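Local coordinates for ABC transporter, substrate binding protein (Mannopine) (Agrobacterium fabrum, PDB 5L9S) that serves as the periplasmic solute-binding protein of an ABC transporter, with the opine mannopine as its probable ligand, at residues V5-T9 with T58-L63; E79-C85 with C99-A104. Residue numbers count along the deposited sequence, not the author numbering.

Contact 1: V5-T9 with T58-L63; sequences VVIAT and TWDLYL
Two adjacent parallel strands pair here in the sheet of the lobe that holds the N-terminus: 5-9 belongs to strand 4-9, and 58-63 runs from a loop into strand 61-65. The axes approach to 4.4 Å and cross at -17°. Residues 5-9 are extended throughout, whereas Asp60 (phi/psi -102/-44) turns the chain just before its strand begins. Ile7 lies beside Leu61 and Ala8 beside Tyr62, with CA-CA distances of 4.5 and 4.4 Å. Val6 O receives both Asp60 N (2.9 Å) and Leu61 N (3.0 Å); Ala8 N then donates to Leu61 O (2.9 Å), and Leu63 N to Ala8 O (3.0 Å). Where the regular ladder ends, the Asp60 side chain (chi1 m) substitutes for a backbone acceptor, OD2 taking Val6 N at 2.8 Å while OD1 accepts from Asn246 N.

On one face Ile7 CG1 meets Leu61 CB at 3.8 Å, and helix 247-258 covers Leu61. On the other face, Trp59 (chi1 m, chi2 -6°) lays its indole over Ala8: Ala8 CB stands 3.8 Å from the centroid of the six-membered ring, a CH-pi contact, and 3.8 Å from Tyr62 CB. Helix 41-53 packs against Trp59 and Tyr62. Strand 33-38 pairs in parallel with the other edge of 5-9, through Lys33, Val35 and Val37, so 4-9 lies between 33-38 and 61-65. This 2-1-3 order of parallel strands, sandwiched by helices, is characteristic of the alpha/beta lobes of periplasmic binding proteins.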
ATOM      1  N   VAL A   5     -14.414  -2.412 -21.554  1.00 69.00           N
ATOM      2  CA  VAL A   5     -13.608  -3.042 -20.494  1.00 65.91           C
ATOM      3  C   VAL A   5     -14.385  -2.875 -19.206  1.00 67.62           C
ATOM      4  O   VAL A   5     -14.794  -1.755 -18.892  1.00 66.45           O
ATOM      5  CB  VAL A   5     -12.184  -2.450 -20.279  1.00 66.92           C
ATOM      6  CG1 VAL A   5     -11.366  -3.355 -19.376  1.00 64.70           C
ATOM      7  CG2 VAL A   5     -11.443  -2.209 -21.578  1.00 68.92           C
ATOM      8  N   VAL A   6     -14.529  -3.956 -18.426  1.00 62.93           N
ATOM      9  CA  VAL A   6     -15.197  -3.880 -17.129  1.00 60.34           C
ATOM     10  C   VAL A   6     -14.159  -4.063 -16.014  1.00 59.67           C
ATOM     11  O   VAL A   6     -13.492  -5.090 -15.957  1.00 59.60           O
ATOM     12  CB  VAL A   6     -16.462  -4.777 -16.987  1.00 66.06           C
ATOM     13  CG1 VAL A   6     -16.252  -6.174 -17.519  1.00 68.69           C
ATOM     14  CG2 VAL A   6     -17.007  -4.772 -15.556  1.00 63.44           C
ATOM     15  N   ILE A   7     -14.000  -3.031 -15.173  1.00 52.98           N
ATOM     16  CA  ILE A   7     -13.062  -2.995 -14.058  1.00 49.85           C
ATOM     17  C   ILE A   7     -13.809  -2.799 -12.729  1.00 55.08           C
ATOM     18  O   ILE A   7     -14.710  -1.959 -12.655  1.00 54.44           O
ATOM     19  CB  ILE A   7     -11.895  -1.950 -14.278  1.00 50.26           C
ATOM     20  CG1 ILE A   7     -10.799  -2.053 -13.168  1.00 48.58           C
ATOM     21  CG2 ILE A   7     -12.400  -0.507 -14.440  1.00 47.71           C
ATOM     22  CD1 ILE A   7      -9.454  -1.403 -13.479  1.00 59.00           C
ATOM     23  N   ALA A   8     -13.410  -3.556 -11.672  1.00 52.04           N
ATOM     24  CA  ALA A   8     -13.988  -3.414 -10.336  1.00 50.62           C
ATOM     25  C   ALA A   8     -13.013  -2.701  -9.393  1.00 55.42           C
ATOM     26  O   ALA A   8     -11.820  -3.013  -9.370  1.00 54.53           O
ATOM     27  CB  ALA A   8     -14.386  -4.761  -9.777  1.00 51.78           C
ATOM     28  N   THR A   9     -13.536  -1.717  -8.639  1.00 52.99           N
ATOM     29  CA  THR A   9     -12.798  -0.903  -7.662  1.00 52.10           C
ATOM     30  C   THR A   9     -13.639  -0.853  -6.371  1.00 58.86           C
ATOM     31  O   THR A   9     -14.764  -1.377  -6.360  1.00 60.68           O
ATOM     32  CB  THR A   9     -12.520   0.535  -8.219  1.00 56.35           C
ATOM     33  OG1 THR A   9     -13.727   1.296  -8.280  1.00 56.96           O
ATOM     34  CG2 THR A   9     -11.827   0.544  -9.576  1.00 53.21           C
ATOM     35  N   THR A  58     -18.090 -11.812 -15.953  1.00 83.06           N
ATOM     36  CA  THR A  58     -18.634 -10.522 -16.326  1.00 81.57           C
ATOM     37  C   THR A  58     -17.530  -9.477 -16.359  1.00 81.88           C
ATOM     38  O   THR A  58     -17.495  -8.670 -17.283  1.00 83.39           O
ATOM     39  CB  THR A  58     -19.832 -10.167 -15.447  1.00 92.12           C
ATOM     40  OG1 THR A  58     -20.852 -11.148 -15.658  1.00 98.15           O
ATOM     41  CG2 THR A  58     -20.413  -8.777 -15.761  1.00 93.19           C
ATOM     42  N   TRP A  59     -16.596  -9.547 -15.400  1.00 73.19           N
ATOM     43  CA  TRP A  59     -15.498  -8.611 -15.167  1.00 67.99           C
ATOM     44  C   TRP A  59     -14.205  -9.000 -15.887  1.00 71.20           C
ATOM     45  O   TRP A  59     -13.919 -10.186 -16.052  1.00 74.33           O
ATOM     46  CB  TRP A  59     -15.221  -8.475 -13.666  1.00 63.32           C
ATOM     47  CG  TRP A  59     -16.357  -8.050 -12.783  1.00 63.57           C
ATOM     48  CD1 TRP A  59     -17.609  -7.660 -13.159  1.00 67.87           C
ATOM     49  CD2 TRP A  59     -16.320  -7.966 -11.353  1.00 61.60           C
ATOM     50  NE1 TRP A  59     -18.361  -7.353 -12.048  1.00 66.25           N
ATOM     51  CE2 TRP A  59     -17.592  -7.518 -10.927  1.00 65.60           C
ATOM     52  CE3 TRP A  59     -15.322  -8.223 -10.382  1.00 60.65           C
ATOM     53  CZ2 TRP A  59     -17.906  -7.345  -9.576  1.00 63.92           C
ATOM     54  CZ3 TRP A  59     -15.624  -8.027  -9.041  1.00 60.68           C
ATOM     55  CH2 TRP A  59     -16.895  -7.574  -8.650  1.00 62.33           C
ATOM     56  N   ASP A  60     -13.428  -7.991 -16.309  1.00 63.32           N
ATOM     57  CA  ASP A  60     -12.149  -8.149 -16.991  1.00 62.24           C
ATOM     58  C   ASP A  60     -10.992  -7.892 -16.022  1.00 61.58           C
ATOM     59  O   ASP A  60      -9.982  -8.606 -16.043  1.00 60.87           O
ATOM     60  CB  ASP A  60     -12.047  -7.153 -18.161  1.00 65.08           C
ATOM     61  CG  ASP A  60     -13.059  -7.371 -19.259  1.00 84.59           C
ATOM     62  OD1 ASP A  60     -12.943  -8.373 -19.971  1.00 88.98           O
ATOM     63  OD2 ASP A  60     -13.929  -6.504 -19.443  1.00 91.54           O
ATOM     64  N   LEU A  61     -11.122  -6.821 -15.212  1.00 54.37           N
ATOM     65  CA  LEU A  61     -10.102  -6.371 -14.264  1.00 50.20           C
ATOM     66  C   LEU A  61     -10.705  -6.026 -12.926  1.00 52.89           C
ATOM     67  O   LEU A  61     -11.866  -5.646 -12.857  1.00 53.82           O
ATOM     68  CB  LEU A  61      -9.374  -5.121 -14.803  1.00 48.12           C
ATOM     69  CG  LEU A  61      -8.601  -5.210 -16.112  1.00 52.45           C
ATOM     70  CD1 LEU A  61      -8.318  -3.833 -16.655  1.00 51.33           C
ATOM     71  CD2 LEU A  61      -7.314  -5.989 -15.954  1.00 51.90           C
ATOM     72  N   TYR A  62      -9.902  -6.131 -11.872  1.00 49.56           N
ATOM     73  CA  TYR A  62     -10.249  -5.707 -10.514  1.00 48.78           C
ATOM     74  C   TYR A  62      -9.003  -5.281  -9.742  1.00 53.25           C
ATOM     75  O   TYR A  62      -7.896  -5.729 -10.063  1.00 54.17           O
ATOM     76  CB  TYR A  62     -11.114  -6.728  -9.746  1.00 50.68           C
ATOM     77  CG  TYR A  62     -10.395  -7.948  -9.212  1.00 52.47           C
ATOM     78  CD1 TYR A  62     -10.124  -9.037 -10.034  1.00 56.53           C
ATOM     79  CD2 TYR A  62     -10.030  -8.037  -7.869  1.00 50.96           C
ATOM     80  CE1 TYR A  62      -9.485 -10.182  -9.540  1.00 57.74           C
ATOM     81  CE2 TYR A  62      -9.378  -9.167  -7.369  1.00 51.48           C
ATOM     82  CZ  TYR A  62      -9.123 -10.244  -8.205  1.00 61.51           C
ATOM     83  OH  TYR A  62      -8.481 -11.364  -7.731  1.00 64.27           O
ATOM     84  N   LEU A  63      -9.170  -4.377  -8.773  1.00 48.76           N
ATOM     85  CA  LEU A  63      -8.050  -3.954  -7.939  1.00 47.20           C
ATOM     86  C   LEU A  63      -8.062  -4.731  -6.628  1.00 51.26           C
ATOM     87  O   LEU A  63      -9.125  -5.018  -6.087  1.00 51.35           O
ATOM     88  CB  LEU A  63      -8.092  -2.437  -7.637  1.00 45.99           C
ATOM     89  CG  LEU A  63      -8.127  -1.471  -8.826  1.00 52.55           C
ATOM     90  CD1 LEU A  63      -8.364  -0.056  -8.348  1.00 52.56           C
ATOM     91  CD2 LEU A  63      -6.839  -1.523  -9.644  1.00 55.30           C
TER

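Contact 2: E79-C85 with C99-A104; sequences EDLSDFC and CTRGGA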
ATOM      1  N   GLU A  79      -5.359 -14.369 -14.186  1.00 70.29           N
ATOM      2  CA  GLU A  79      -4.421 -14.765 -15.223  1.00 74.52           C
ATOM      3  C   GLU A  79      -3.001 -14.425 -14.801  1.00 80.85           C
ATOM      4  O   GLU A  79      -2.796 -13.439 -14.094  1.00 78.18           O
ATOM      5  CB  GLU A  79      -4.755 -14.066 -16.539  1.00 77.23           C
ATOM      6  CG  GLU A  79      -4.922 -15.041 -17.686  1.00 93.95           C
ATOM      7  CD  GLU A  79      -5.164 -14.358 -19.012  1.00118.11           C
ATOM      8  OE1 GLU A  79      -4.175 -14.140 -19.750  1.00108.51           O
ATOM      9  OE2 GLU A  79      -6.331 -13.992 -19.288  1.00111.52           O
ATOM     10  N   ASP A  80      -2.025 -15.237 -15.233  1.00 81.62           N
ATOM     11  CA  ASP A  80      -0.607 -15.020 -14.958  1.00 81.20           C
ATOM     12  C   ASP A  80      -0.123 -13.949 -15.948  1.00 86.97           C
ATOM     13  O   ASP A  80      -0.096 -14.181 -17.160  1.00 89.70           O
ATOM     14  CB  ASP A  80       0.167 -16.338 -15.133  1.00 86.03           C
ATOM     15  CG  ASP A  80       1.597 -16.344 -14.630  1.00 92.41           C
ATOM     16  OD1 ASP A  80       2.131 -15.258 -14.350  1.00 87.15           O
ATOM     17  OD2 ASP A  80       2.206 -17.441 -14.580  1.00104.31           O
ATOM     18  N   LEU A  81       0.195 -12.759 -15.428  1.00 81.83           N
ATOM     19  CA  LEU A  81       0.624 -11.625 -16.239  1.00 82.30           C
ATOM     20  C   LEU A  81       2.094 -11.655 -16.653  1.00 86.69           C
ATOM     21  O   LEU A  81       2.475 -10.875 -17.525  1.00 86.87           O
ATOM     22  CB  LEU A  81       0.291 -10.310 -15.522  1.00 79.56           C
ATOM     23  CG  LEU A  81      -1.050  -9.675 -15.854  1.00 85.24           C
ATOM     24  CD1 LEU A  81      -2.172 -10.261 -14.986  1.00 85.75           C
ATOM     25  CD2 LEU A  81      -0.985  -8.173 -15.640  1.00 85.06           C
ATOM     26  N   SER A  82       2.912 -12.538 -16.032  1.00 83.73           N
ATOM     27  CA  SER A  82       4.358 -12.740 -16.258  1.00 84.67           C
ATOM     28  C   SER A  82       4.822 -12.561 -17.723  1.00 89.77           C
ATOM     29  O   SER A  82       5.785 -11.837 -17.960  1.00 88.84           O
ATOM     30  CB  SER A  82       4.795 -14.102 -15.724  1.00 88.76           C
ATOM     31  OG  SER A  82       4.627 -14.153 -14.317  1.00 90.54           O
ATOM     32  N   ASP A  83       4.117 -13.164 -18.692  1.00 88.44           N
ATOM     33  CA  ASP A  83       4.443 -13.005 -20.114  1.00 91.94           C
ATOM     34  C   ASP A  83       4.271 -11.544 -20.584  1.00 93.22           C
ATOM     35  O   ASP A  83       5.212 -10.978 -21.142  1.00 93.93           O
ATOM     36  CB  ASP A  83       3.708 -14.024 -21.028  1.00 98.28           C
ATOM     37  CG  ASP A  83       2.189 -14.177 -20.931  1.00110.24           C
ATOM     38  OD1 ASP A  83       1.563 -13.468 -20.095  1.00106.37           O
ATOM     39  OD2 ASP A  83       1.632 -15.031 -21.666  1.00119.18           O
ATOM     40  N   PHE A  84       3.095 -10.936 -20.305  1.00 87.01           N
ATOM     41  CA  PHE A  84       2.742  -9.542 -20.624  1.00 85.60           C
ATOM     42  C   PHE A  84       3.719  -8.527 -19.989  1.00 87.93           C
ATOM     43  O   PHE A  84       4.037  -7.503 -20.595  1.00 86.47           O
ATOM     44  CB  PHE A  84       1.293  -9.260 -20.164  1.00 85.42           C
ATOM     45  CG  PHE A  84       0.905  -7.805 -20.008  1.00 84.44           C
ATOM     46  CD1 PHE A  84       0.395  -7.085 -21.081  1.00 89.21           C
ATOM     47  CD2 PHE A  84       1.040  -7.159 -18.783  1.00 82.76           C
ATOM     48  CE1 PHE A  84       0.040  -5.739 -20.937  1.00 87.87           C
ATOM     49  CE2 PHE A  84       0.702  -5.811 -18.645  1.00 83.36           C
ATOM     50  CZ  PHE A  84       0.200  -5.111 -19.722  1.00 83.03           C
ATOM     51  N   CYS A  85       4.149  -8.823 -18.758  1.00 85.05           N
ATOM     52  CA  CYS A  85       5.041  -8.058 -17.900  1.00 84.25           C
ATOM     53  C   CYS A  85       6.417  -7.765 -18.482  1.00 89.90           C
ATOM     54  O   CYS A  85       7.035  -6.761 -18.109  1.00 88.35           O
ATOM     55  CB  CYS A  85       5.167  -8.768 -16.558  1.00 84.31           C
ATOM     56  SG  CYS A  85       3.633  -8.800 -15.597  1.00 86.37           S
ATOM     57  N   CYS A  99       5.155  -4.995 -12.182  1.00 59.30           N
ATOM     58  CA  CYS A  99       4.393  -5.927 -13.010  1.00 61.66           C
ATOM     59  C   CYS A  99       4.787  -7.357 -12.633  1.00 66.68           C
ATOM     60  O   CYS A  99       5.877  -7.825 -12.990  1.00 70.63           O
ATOM     61  CB  CYS A  99       4.608  -5.642 -14.499  1.00 64.83           C
ATOM     62  SG  CYS A  99       3.148  -5.941 -15.543  1.00 70.62           S
ATOM     63  N   THR A 100       3.906  -8.033 -11.884  1.00 58.69           N
ATOM     64  CA  THR A 100       4.133  -9.402 -11.436  1.00 58.22           C
ATOM     65  C   THR A 100       3.069 -10.365 -11.964  1.00 64.05           C
ATOM     66  O   THR A 100       2.187  -9.968 -12.732  1.00 65.49           O
ATOM     67  CB  THR A 100       4.201  -9.440  -9.920  1.00 56.37           C
ATOM     68  OG1 THR A 100       2.902  -9.169  -9.396  1.00 57.50           O
ATOM     69  CG2 THR A 100       5.259  -8.496  -9.347  1.00 46.14           C
ATOM     70  N   ARG A 101       3.147 -11.633 -11.535  1.00 60.00           N
ATOM     71  CA  ARG A 101       2.219 -12.703 -11.884  1.00 61.26           C
ATOM     72  C   ARG A 101       0.759 -12.314 -11.591  1.00 64.62           C
ATOM     73  O   ARG A 101      -0.117 -12.510 -12.427  1.00 65.78           O
ATOM     74  CB  ARG A 101       2.605 -13.960 -11.087  1.00 62.44           C
ATOM     75  CG  ARG A 101       1.617 -15.133 -11.184  1.00 79.41           C
ATOM     76  CD  ARG A 101       2.096 -16.305 -10.366  1.00 85.08           C
ATOM     77  NE  ARG A 101       1.285 -17.506 -10.543  1.00 92.60           N
ATOM     78  CZ  ARG A 101       1.490 -18.634  -9.864  1.00106.82           C
ATOM     79  NH1 ARG A 101       2.453 -18.705  -8.949  1.00 97.35           N
ATOM     80  NH2 ARG A 101       0.716 -19.693 -10.076  1.00 86.83           N
ATOM     81  N   GLY A 102       0.534 -11.759 -10.408  1.00 59.86           N
ATOM     82  CA  GLY A 102      -0.786 -11.380  -9.929  1.00 58.38           C
ATOM     83  C   GLY A 102      -1.360 -10.076 -10.430  1.00 60.98           C
ATOM     84  O   GLY A 102      -2.556  -9.829 -10.245  1.00 61.62           O
ATOM     85  N   GLY A 103      -0.523  -9.235 -11.034  1.00 54.80           N
ATOM     86  CA  GLY A 103      -0.995  -7.963 -11.563  1.00 52.40           C
ATOM     87  C   GLY A 103       0.011  -6.838 -11.634  1.00 52.51           C
ATOM     88  O   GLY A 103       1.161  -6.995 -11.209  1.00 49.30           O
ATOM     89  N   ALA A 104      -0.435  -5.682 -12.188  1.00 47.94           N
ATOM     90  CA  ALA A 104       0.374  -4.487 -12.367  1.00 45.37           C
ATOM     91  C   ALA A 104       0.172  -3.571 -11.187  1.00 47.81           C
ATOM     92  O   ALA A 104      -0.942  -3.490 -10.697  1.00 48.00           O
ATOM     93  CB  ALA A 104      -0.027  -3.777 -13.648  1.00 46.73           C
TER
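Leu81 N donates a nearly linear hydrogen bond to Arg101 O (3.0 Å, 175°), tying the lead-in of helix 82-85 to a turn. Asp80 caps that short helix, its OD1 accepting from Ser82 N (3.3 Å) and Ser82 OG (2.7 Å). Asp80 OD2 and Arg101 NE, 4.1 Å apart, attract only as charges; the guanidinium has a cation-pi partner in Phe75. Glu79 instead forms a salt bridge with Arg247. Residues 99-104 make a tight beta hairpin, Thr100 and Gly103 exchanging backbone hydrogen bonds around Arg101-Gly102, and the positive phi of Gly103 (152°) suits a residue without CB. Cys85 and Cys99 form a disulfide in a structure of this protein; here Cys85 SG and Cys99 SG are 2.9 Å apart, longer than a covalent S-S bond. Phe84 CE2 touches Cys99 SG at 4.0 Å, obliquely to the ring, while its side chain also reaches helix 247-258. Leu81 packs against the hairpin, its CB 3.4 Å from Thr100 O and its CD2 4.1 Å from Gly103 CA.

The contacts follow one another along the chain, with centres about 16 Å apart and nearest atoms about 6 Å apart. Contact 1 is almost wholly buried and lies between two paired strands, a parallel ladder finished at one end by an aspartate side chain and backed by aromatic and aliphatic groups. Contact 2 reaches the same sheet through its hairpin but is only partly buried: a single backbone bond crosses it, and a cysteine pair and exposed charged residues supply much of the rest. Long strand 224-240 connects them, pairing antiparallel with strand 61-65 and bonding through its backbone to Glu79 and Ala104. Helix 247-258 is likewise shared, touching Val5 and Leu61 in the first and Phe84 and Ala104 in the second.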